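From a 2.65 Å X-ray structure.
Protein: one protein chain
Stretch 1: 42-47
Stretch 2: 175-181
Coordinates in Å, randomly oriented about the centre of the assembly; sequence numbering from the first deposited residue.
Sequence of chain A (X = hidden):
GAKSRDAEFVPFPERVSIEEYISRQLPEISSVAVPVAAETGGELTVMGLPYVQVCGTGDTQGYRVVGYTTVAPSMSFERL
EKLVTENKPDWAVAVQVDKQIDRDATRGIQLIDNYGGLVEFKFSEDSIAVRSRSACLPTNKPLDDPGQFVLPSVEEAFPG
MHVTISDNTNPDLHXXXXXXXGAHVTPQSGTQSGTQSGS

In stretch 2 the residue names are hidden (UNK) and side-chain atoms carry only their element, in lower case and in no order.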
# COMPACT_ATOMS: atom_id res chain seq x y z
N GLY A 42 -1.00 -11.61 14.65
CA GLY A 42 -2.30 -10.96 14.68
C GLY A 42 -2.82 -10.49 13.34
O GLY A 42 -2.75 -11.21 12.34
N GLU A 43 -3.32 -9.26 13.33
CA GLU A 43 -4.24 -8.80 12.30
C GLU A 43 -3.96 -7.38 11.88
O GLU A 43 -3.31 -6.62 12.60
CB GLU A 43 -5.67 -8.89 12.85
CG GLU A 43 -5.89 -8.17 14.18
CD GLU A 43 -7.24 -8.47 14.83
OE1 GLU A 43 -7.85 -9.52 14.52
OE2 GLU A 43 -7.68 -7.65 15.66
N LEU A 44 -4.46 -7.02 10.70
CA LEU A 44 -4.38 -5.65 10.20
C LEU A 44 -5.69 -4.91 10.45
O LEU A 44 -6.77 -5.48 10.33
CB LEU A 44 -4.10 -5.65 8.69
CG LEU A 44 -2.76 -6.19 8.20
CD1 LEU A 44 -2.75 -6.27 6.68
CD2 LEU A 44 -1.61 -5.32 8.68
N THR A 45 -5.58 -3.63 10.79
CA THR A 45 -6.73 -2.73 10.87
C THR A 45 -6.75 -1.89 9.60
O THR A 45 -5.70 -1.41 9.16
CB THR A 45 -6.60 -1.79 12.08
OG1 THR A 45 -6.43 -2.57 13.27
CG2 THR A 45 -7.84 -0.92 12.23
N VAL A 46 -7.92 -1.70 9.00
CA VAL A 46 -8.01 -0.92 7.76
C VAL A 46 -8.17 0.56 8.11
O VAL A 46 -9.25 1.00 8.54
CB VAL A 46 -9.16 -1.40 6.86
CG1 VAL A 46 -9.18 -0.62 5.55
CG2 VAL A 46 -9.03 -2.89 6.58
N MSE A 47 -7.09 1.31 7.92
CA MSE A 47 -7.01 2.72 8.32
C MSE A 47 -7.58 3.62 7.26
O MSE A 47 -8.15 4.66 7.57
CB MSE A 47 -5.55 3.11 8.52
CG MSE A 47 -5.27 3.76 9.87
SE MSE A 47 -6.09 5.55 9.95
CE MSE A 47 -4.75 6.43 8.80
N UNK A 175 -16.42 0.94 16.22
CA UNK A 175 -15.41 -0.09 16.10
C UNK A 175 -14.80 -0.04 14.71
O UNK A 175 -15.36 0.61 13.82
c UNK A 175 -16.18 -1.39 16.30
c UNK A 175 -17.58 -1.06 15.93
c UNK A 175 -17.77 0.36 16.38
N UNK A 176 -13.68 -0.72 14.54
CA UNK A 176 -12.91 -0.60 13.31
C UNK A 176 -12.94 -1.92 12.55
O UNK A 176 -13.12 -2.98 13.16
c UNK A 176 -11.42 1.14 14.34
c UNK A 176 -10.69 -1.25 14.35
c UNK A 176 -11.45 -0.18 13.58
N UNK A 177 -12.78 -1.85 11.23
CA UNK A 177 -12.71 -3.07 10.44
C UNK A 177 -11.31 -3.68 10.47
O UNK A 177 -10.32 -2.97 10.34
c UNK A 177 -13.05 -2.58 9.03
c UNK A 177 -12.61 -1.17 9.00
c UNK A 177 -12.77 -0.64 10.39
N UNK A 178 -11.26 -5.00 10.63
CA UNK A 178 -9.99 -5.71 10.73
C UNK A 178 -9.92 -6.84 9.70
O UNK A 178 -10.95 -7.34 9.24
o UNK A 178 -10.86 -7.23 12.40
c UNK A 178 -9.80 -5.22 13.19
c UNK A 178 -9.80 -6.31 12.13
N UNK A 179 -8.70 -7.24 9.37
CA UNK A 179 -8.47 -8.35 8.45
C UNK A 179 -7.76 -9.47 9.19
O UNK A 179 -6.75 -9.25 9.85
c UNK A 179 -7.14 -6.30 5.40
c UNK A 179 -9.45 -7.20 5.73
c UNK A 179 -7.60 -7.89 7.28
c UNK A 179 -8.17 -6.76 6.42
N UNK A 180 -8.29 -10.68 9.06
CA UNK A 180 -7.67 -11.87 9.65
C UNK A 180 -7.62 -13.00 8.62
O UNK A 180 -8.51 -13.13 7.77
o UNK A 180 -9.81 -12.12 10.78
c UNK A 180 -8.40 -12.32 10.93
c UNK A 180 -7.91 -11.53 12.13
N UNK A 181 -6.57 -13.81 8.73
CA UNK A 181 -6.27 -14.85 7.73
C UNK A 181 -7.36 -15.92 7.66
O UNK A 181 -8.00 -16.23 8.67
c UNK A 181 -4.91 -15.52 8.03
c UNK A 181 -3.77 -14.51 7.90
o UNK A 181 -4.92 -16.05 9.36

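Position 175 carries three side-chain carbons, and the chain they form closes onto the backbone N. It touches nothing on stretch 1. A ring that includes the backbone nitrogen identifies Pro-175.

Position 176 has three carbons, one bonded to CA and carrying the other two. The CA-to-CB bond points toward stretch 1, and one of the two end carbons lies 3.6 Å from Thr-45 CG2, a methyl-to-methyl contact. A fork at the first carbon without oxygen is valine, so this is Val-176, and the touching carbon is its CG2.

At position 177 three carbons again close a ring onto N. The ring packs on stretch 1, its middle carbon 4.1 Å from Val-46 CB. This is Pro-177. Lacking an amide hydrogen, it can offer its backbone only as an acceptor, and it does so: Val-46 N donates to Pro-177 O at 3.0 Å with a nearly straight angle of 175°.

Position 178 shows one carbon bearing one oxygen and one carbon. The end carbon is 4.3 Å from Thr-45 OG1 and 4.1 Å from Glu-43 OE2. The elements separate threonine from the all-carbon fork of valine, giving Thr-178, whose hydroxyl is hydrogen-bonded elsewhere in the structure.

Position 179 has four carbons, forked at the second. The fork carbon lies 4.0 Å from Val-46 CG2, and CB of position 179 lies 4.4 Å from Leu-44 CB, the closest approach of those two side chains. This branching is leucine, Leu-179, with chi1 m and chi2 t, the same rotamer as Leu-44.

Position 180 repeats the pattern of one carbon carrying an oxygen and a carbon. The end carbon, not the oxygen, makes the closest approach, 3.1 Å from Glu-43 OE1. This is Thr-180.

Position 181 has the same three atoms, none of them in contact with stretch 1, and is Thr-181; its nearest side-chain atom, CG2, is 5.6 Å from Gly-42 O.

The contact is an antiparallel strand pairing, with strand directions 140° apart. Leu-44 and Leu-179 form the hydrogen-bonded pair: Leu-179 N to Leu-44 O is short at 2.8 Å (164°), whereas the return bond from Leu-44 N to Leu-179 O is weak at 3.3 Å (148°). Thr-45 and Thr-178 follow as a non-hydrogen-bonded pair, their CA atoms 4.4 Å apart, and Thr-178 CA makes a CA-H...O contact with Leu-44 O at 3.3 Å. Side chains of the leucine pair occupy one face of the sheet and those of the threonine pair the other. The backbone bonds fit this register, and apolar side-chain contacts accompany them, with 451 Å² buried in all.

Stretch 2 175-181: PVPTLTT
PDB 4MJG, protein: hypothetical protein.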